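Local coordinates for protein ABC transporter (Caldanaerobius, PDB 4G68) that probably binds xylan-derived sugars outside the cell as the solute-binding component of an ABC transporter in a thermophilic, xylan-using bacterium, at residues C[61-66]-C[339-344]; C[96-101]-C[333-338]. All coordinates share one frame; numbering follows the deposited sequence.

Interaction 1: C[61-66]-C[339-344]; sequences DQWNKE and AKYLAK
Tyr341 reaches across from helix 332-353 and lies against Trp63 of helix 52-66, an example of two well-separated helices joined by aromatic side chains. The segment axes approach no nearer than 11.4 Å and run at 145°, closer to antiparallel than parallel. Tyr341 has its CG anti to the backbone N (chi1 163°), which sends the ring toward the other helix. Its CB begins the contact, 3.7 Å from Trp63 CZ3. At CG and CD2 the ring takes Trp63 CE3 over one face, with CE3 of Trp63 3.5 Å from CD2 of Tyr341 and offset toward the rim. Farther out, CE2 and CZ of Tyr341 both lie by Trp63 CB, CE2 at 3.6 Å. The side chains thus run alongside each other head to tail, their rings meeting obliquely with planes 55° apart. At the tip, Tyr341 OH sits near Trp63 N, without bonding to it, and 3.7 Å from Gln62 CB, while its hydrogen bond goes one turn back, to the carbonyl O of Ile59. With an alanine here, Trp63 CE3 and CB would probably lose the ring they pack on, and the Ile59 carbonyl its hydroxyl partner. Trp63 is anchored separately through NE1 to Val70 O. No hydrogen bond joins the two segments directly, so their contact rests on van der Waals and aromatic packing, with the phenol's polar tie falling just before residues 61-66.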
loop_
_atom_site.group_PDB
_atom_site.type_symbol
_atom_site.label_atom_id
_atom_site.label_comp_id
_atom_site.label_asym_id
_atom_site.label_seq_id
_atom_site.Cartn_x
_atom_site.Cartn_y
_atom_site.Cartn_z
ATOM N N ASP C 61 6.533 12.388 21.301
ATOM C CA ASP C 61 6.998 13.372 22.304
ATOM C C ASP C 61 5.817 14.149 22.930
ATOM O O ASP C 61 5.744 14.317 24.171
ATOM C CB ASP C 61 8.075 14.312 21.734
ATOM C CG ASP C 61 9.365 13.583 21.355
ATOM O OD1 ASP C 61 9.529 12.355 21.618
ATOM O OD2 ASP C 61 10.218 14.254 20.760
ATOM N N GLN C 62 4.872 14.592 22.095
ATOM C CA GLN C 62 3.733 15.303 22.645
ATOM C C GLN C 62 2.896 14.398 23.568
ATOM O O GLN C 62 2.397 14.845 24.611
ATOM C CB GLN C 62 2.857 15.918 21.567
ATOM C CG GLN C 62 1.864 16.889 22.194
ATOM C CD GLN C 62 0.911 17.532 21.210
ATOM O OE1 GLN C 62 1.328 18.135 20.197
ATOM N NE2 GLN C 62 -0.395 17.425 21.521
ATOM N N TRP C 63 2.762 13.120 23.202
ATOM C CA TRP C 63 2.091 12.187 24.104
ATOM C C TRP C 63 2.836 12.046 25.406
ATOM O O TRP C 63 2.216 11.995 26.477
ATOM C CB TRP C 63 1.858 10.818 23.472
ATOM C CG TRP C 63 1.405 9.786 24.492
ATOM C CD1 TRP C 63 2.198 9.079 25.406
ATOM C CD2 TRP C 63 0.022 9.328 24.750
ATOM N NE1 TRP C 63 1.425 8.249 26.191
ATOM C CE2 TRP C 63 0.113 8.342 25.843
ATOM C CE3 TRP C 63 -1.224 9.614 24.202
ATOM C CZ2 TRP C 63 -1.009 7.697 26.347
ATOM C CZ3 TRP C 63 -2.352 8.942 24.706
ATOM C CH2 TRP C 63 -2.245 8.010 25.754
ATOM N N ASN C 64 4.154 11.935 25.313
ATOM C CA ASN C 64 4.982 11.681 26.481
ATOM C C ASN C 64 4.892 12.853 27.472
ATOM O O ASN C 64 4.803 12.645 28.698
ATOM C CB ASN C 64 6.413 11.353 26.063
ATOM C CG ASN C 64 6.596 9.868 25.718
ATOM O OD1 ASN C 64 5.688 9.043 25.928
ATOM N ND2 ASN C 64 7.806 9.511 25.216
ATOM N N LYS C 65 4.848 14.069 26.913
ATOM C CA LYS C 65 4.669 15.297 27.686
ATOM C C LYS C 65 3.254 15.356 28.350
ATOM O O LYS C 65 3.069 15.684 29.539
ATOM C CB LYS C 65 4.905 16.502 26.761
ATOM C CG LYS C 65 4.778 17.839 27.469
ATOM C CD LYS C 65 4.551 18.971 26.474
ATOM C CE LYS C 65 4.558 20.308 27.204
ATOM N NZ LYS C 65 5.687 21.110 26.707
ATOM N N GLU C 66 2.236 15.071 27.564
ATOM C CA GLU C 66 0.910 15.123 28.112
ATOM C C GLU C 66 0.587 13.950 29.085
ATOM O O GLU C 66 -0.401 13.993 29.807
ATOM C CB GLU C 66 -0.097 15.265 26.975
ATOM C CG GLU C 66 0.133 16.580 26.229
ATOM C CD GLU C 66 -0.522 16.652 24.854
ATOM O OE1 GLU C 66 -1.206 15.689 24.422
ATOM O OE2 GLU C 66 -0.357 17.691 24.194
ATOM N N ALA C 339 -3.096 3.942 21.624
ATOM C CA ALA C 339 -3.311 3.522 20.230
ATOM C C ALA C 339 -4.331 4.482 19.586
ATOM O O ALA C 339 -4.046 5.044 18.498
ATOM C CB ALA C 339 -3.790 2.074 20.124
ATOM N N LYS C 340 -5.470 4.705 20.258
ATOM C CA LYS C 340 -6.456 5.694 19.759
ATOM C C LYS C 340 -5.886 7.059 19.391
ATOM O O LYS C 340 -6.232 7.632 18.325
ATOM C CB LYS C 340 -7.543 5.906 20.778
ATOM C CG LYS C 340 -8.546 4.797 20.786
ATOM C CD LYS C 340 -9.698 5.142 21.716
ATOM C CE LYS C 340 -10.138 3.967 22.542
ATOM N NZ LYS C 340 -11.365 4.296 23.327
ATOM N N TYR C 341 -5.038 7.579 20.263
ATOM C CA TYR C 341 -4.327 8.866 20.015
ATOM C C TYR C 341 -3.311 8.715 18.864
ATOM O O TYR C 341 -3.298 9.477 17.941
ATOM C CB TYR C 341 -3.647 9.390 21.309
ATOM C CG TYR C 341 -2.587 10.451 21.095
ATOM C CD1 TYR C 341 -2.903 11.807 21.260
ATOM C CD2 TYR C 341 -1.254 10.102 20.770
ATOM C CE1 TYR C 341 -1.942 12.803 21.095
ATOM C CE2 TYR C 341 -0.294 11.090 20.574
ATOM C CZ TYR C 341 -0.642 12.434 20.749
ATOM O OH TYR C 341 0.283 13.460 20.591
ATOM N N LEU C 342 -2.478 7.710 18.927
ATOM C CA LEU C 342 -1.472 7.521 17.883
ATOM C C LEU C 342 -2.090 7.368 16.487
ATOM O O LEU C 342 -1.564 7.935 15.513
ATOM C CB LEU C 342 -0.700 6.265 18.197
ATOM C CG LEU C 342 0.242 6.391 19.389
ATOM C CD1 LEU C 342 0.865 5.016 19.599
ATOM C CD2 LEU C 342 1.295 7.504 19.084
ATOM N N ALA C 343 -3.188 6.614 16.397
ATOM C CA ALA C 343 -3.887 6.392 15.129
ATOM C C ALA C 343 -4.392 7.692 14.507
ATOM O O ALA C 343 -4.055 7.989 13.348
ATOM C CB ALA C 343 -5.024 5.413 15.318
ATOM N N LYS C 344 -5.161 8.469 15.286
ATOM C CA LYS C 344 -5.600 9.797 14.841
ATOM C C LYS C 344 -4.434 10.685 14.388
ATOM O O LYS C 344 -4.510 11.316 13.340
ATOM C CB LYS C 344 -6.439 10.512 15.933
ATOM C CG LYS C 344 -6.687 11.999 15.669
ATOM C CD LYS C 344 -7.594 12.283 14.461
ATOM C CE LYS C 344 -7.699 13.785 14.149
ATOM N NZ LYS C 344 -8.646 14.036 13.004
#

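Interaction 2: C[96-101]-C[333-338]; sequences PDIFQT and DEAVRA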
loop_
_atom_site.group_PDB
_atom_site.type_symbol
_atom_site.label_atom_id
_atom_site.label_comp_id
_atom_site.label_asym_id
_atom_site.label_seq_id
_atom_site.Cartn_x
_atom_site.Cartn_y
_atom_site.Cartn_z
ATOM N N PRO C 96 5.161 -5.923 20.987
ATOM C CA PRO C 96 5.029 -4.697 21.743
ATOM C C PRO C 96 3.598 -4.498 22.150
ATOM O O PRO C 96 2.732 -5.210 21.682
ATOM C CB PRO C 96 5.388 -3.618 20.727
ATOM C CG PRO C 96 4.855 -4.171 19.435
ATOM C CD PRO C 96 5.208 -5.646 19.519
ATOM N N ASP C 97 3.378 -3.538 23.039
ATOM C CA ASP C 97 2.034 -3.178 23.490
ATOM C C ASP C 97 1.204 -2.765 22.293
ATOM O O ASP C 97 0.066 -3.242 22.128
ATOM C CB ASP C 97 2.134 -1.981 24.457
ATOM C CG ASP C 97 2.830 -2.332 25.745
ATOM O OD1 ASP C 97 2.261 -3.167 26.518
ATOM O OD2 ASP C 97 3.954 -1.815 25.955
ATOM N N ILE C 98 1.801 -1.897 21.448
ATOM C CA ILE C 98 1.133 -1.387 20.245
ATOM C C ILE C 98 1.990 -1.612 19.013
ATOM O O ILE C 98 3.188 -1.350 19.038
ATOM C CB ILE C 98 0.854 0.133 20.310
ATOM C CG1 ILE C 98 0.133 0.516 21.602
ATOM C CG2 ILE C 98 -0.026 0.536 19.142
ATOM C CD1 ILE C 98 0.305 1.950 22.001
ATOM N N PHE C 99 1.380 -2.116 17.961
ATOM C CA PHE C 99 2.092 -2.363 16.719
ATOM C C PHE C 99 1.295 -1.978 15.486
ATOM O O PHE C 99 0.103 -2.305 15.390
ATOM C CB PHE C 99 2.596 -3.831 16.632
ATOM C CG PHE C 99 1.508 -4.884 16.535
ATOM C CD1 PHE C 99 1.053 -5.368 15.280
ATOM C CD2 PHE C 99 0.983 -5.441 17.688
ATOM C CE1 PHE C 99 0.068 -6.349 15.210
ATOM C CE2 PHE C 99 0.010 -6.421 17.624
ATOM C CZ PHE C 99 -0.436 -6.891 16.385
ATOM N N GLN C 100 1.981 -1.334 14.532
ATOM C CA GLN C 100 1.407 -1.047 13.222
ATOM C C GLN C 100 1.164 -2.348 12.476
ATOM O O GLN C 100 1.934 -3.290 12.634
ATOM C CB GLN C 100 2.393 -0.185 12.422
ATOM C CG GLN C 100 1.936 0.189 10.993
ATOM C CD GLN C 100 2.875 1.223 10.318
ATOM O OE1 GLN C 100 3.897 1.581 10.877
ATOM N NE2 GLN C 100 2.533 1.672 9.099
ATOM N N THR C 101 0.080 -2.438 11.710
ATOM C CA THR C 101 -0.148 -3.661 10.911
ATOM C C THR C 101 -0.929 -3.322 9.623
ATOM O O THR C 101 -1.250 -2.128 9.375
ATOM C CB THR C 101 -0.864 -4.739 11.732
ATOM O OG1 THR C 101 -0.660 -6.034 11.152
ATOM C CG2 THR C 101 -2.360 -4.418 11.835
ATOM N N ASP C 333 -5.714 -1.154 29.151
ATOM C CA ASP C 333 -6.502 0.083 29.131
ATOM C C ASP C 333 -5.611 1.253 28.590
ATOM O O ASP C 333 -6.030 2.056 27.753
ATOM C CB ASP C 333 -7.057 0.418 30.544
ATOM C CG ASP C 333 -8.364 -0.382 30.941
ATOM O OD1 ASP C 333 -8.775 -1.298 30.176
ATOM O OD2 ASP C 333 -8.994 -0.055 32.053
ATOM N N GLU C 334 -4.378 1.332 29.068
ATOM C CA GLU C 334 -3.461 2.432 28.684
ATOM C C GLU C 334 -3.006 2.306 27.218
ATOM O O GLU C 334 -2.950 3.319 26.483
ATOM C CB GLU C 334 -2.255 2.450 29.631
ATOM C CG GLU C 334 -2.685 2.661 31.099
ATOM C CD GLU C 334 -3.053 1.374 31.917
ATOM O OE1 GLU C 334 -3.167 0.232 31.419
ATOM O OE2 GLU C 334 -3.243 1.528 33.149
ATOM N N ALA C 335 -2.685 1.069 26.817
ATOM C CA ALA C 335 -2.318 0.742 25.424
ATOM C C ALA C 335 -3.393 1.074 24.362
ATOM O O ALA C 335 -3.059 1.574 23.252
ATOM C CB ALA C 335 -1.889 -0.716 25.308
ATOM N N VAL C 336 -4.668 0.815 24.682
ATOM C CA VAL C 336 -5.785 1.200 23.786
ATOM C C VAL C 336 -5.908 2.732 23.740
ATOM O O VAL C 336 -6.166 3.273 22.666
ATOM C CB VAL C 336 -7.143 0.550 24.209
ATOM C CG1 VAL C 336 -8.306 1.034 23.308
ATOM C CG2 VAL C 336 -7.063 -0.958 24.128
ATOM N N ARG C 337 -5.688 3.429 24.882
ATOM C CA ARG C 337 -5.853 4.879 24.905
ATOM C C ARG C 337 -4.818 5.541 24.024
ATOM O O ARG C 337 -5.156 6.407 23.162
ATOM C CB ARG C 337 -5.817 5.485 26.313
ATOM C CG ARG C 337 -6.181 6.971 26.337
ATOM C CD ARG C 337 -6.438 7.477 27.761
ATOM N NE ARG C 337 -5.249 7.297 28.591
ATOM C CZ ARG C 337 -4.329 8.235 28.806
ATOM N NH1 ARG C 337 -4.477 9.436 28.256
ATOM N NH2 ARG C 337 -3.291 7.964 29.576
ATOM N N ALA C 338 -3.569 5.120 24.227
ATOM C CA ALA C 338 -2.496 5.529 23.363
ATOM C C ALA C 338 -2.707 5.191 21.924
ATOM O O ALA C 338 -2.428 6.021 21.086
ATOM C CB ALA C 338 -1.178 4.929 23.841
#
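Ile98 sets its delta carbon against one turn of helix 332-353, where Ala335 and Ala338 present their methyl groups, illustrating how small residues let a helix settle close to a sheet. The branch that does the work is CG1-CD1. CG1 stands anti to the carbonyl carbon and beside the backbone N (chi1 -51°), and chi2 of 157° extends the chain, carrying CD1 up to the helix. There CD1 of Ile98 lies 3.8 Å from CB of Ala338 and 3.6 Å from the carbonyl O of Ala335. The latter is a van der Waals approach to a backbone oxygen. CG1 of Ile98 adds a looser touch to CB of Ala335, at 4.4 Å. One residue earlier, CB of Asp97 approaches CB of Ala335 at 4.3 Å, where the CA atoms of Asp97 and Ala335, 6.2 Å apart, are the nearest such pair between the segments. Asp97 thus offers its methylene to the helix, while its carboxylate is gripped by two bonds beyond it: OD1 to Ser329 OG and OD2 to Thr42 N. This buried carboxylate therefore has a partner at each oxygen. Strand 98-102 runs between parallel strand 40-45 and antiparallel strand 317-325, with Ile98 bonding through its backbone to Thr42 and Trp44. The helix packs over this sheet, Ala335 also touching Val325, whereas Phe99 meets Tyr82, Ile86 and Ile90 of helix 79-91.

Helix 332-353 serves both contacts, presenting successive turns to different partners. Interaction 2 is buried and joins the helix to the sheet through aliphatic groups of small reach. Interaction 1, only partly buried, joins it to helix 52-66 across a wider separation, which large aromatic groups span, with exposed polar side chains at its margin. The two are continuous: Trp63 CH2 lies 3.5 Å from Ala338 CA, and Leu342 CD1 packs 3.9 Å from Ile98 CD1. Together they tie helices 52-66 and 332-353 to the sheet in one lobe, an alpha/beta arrangement consistent with the periplasmic-binding-protein fold of solute-binding proteins.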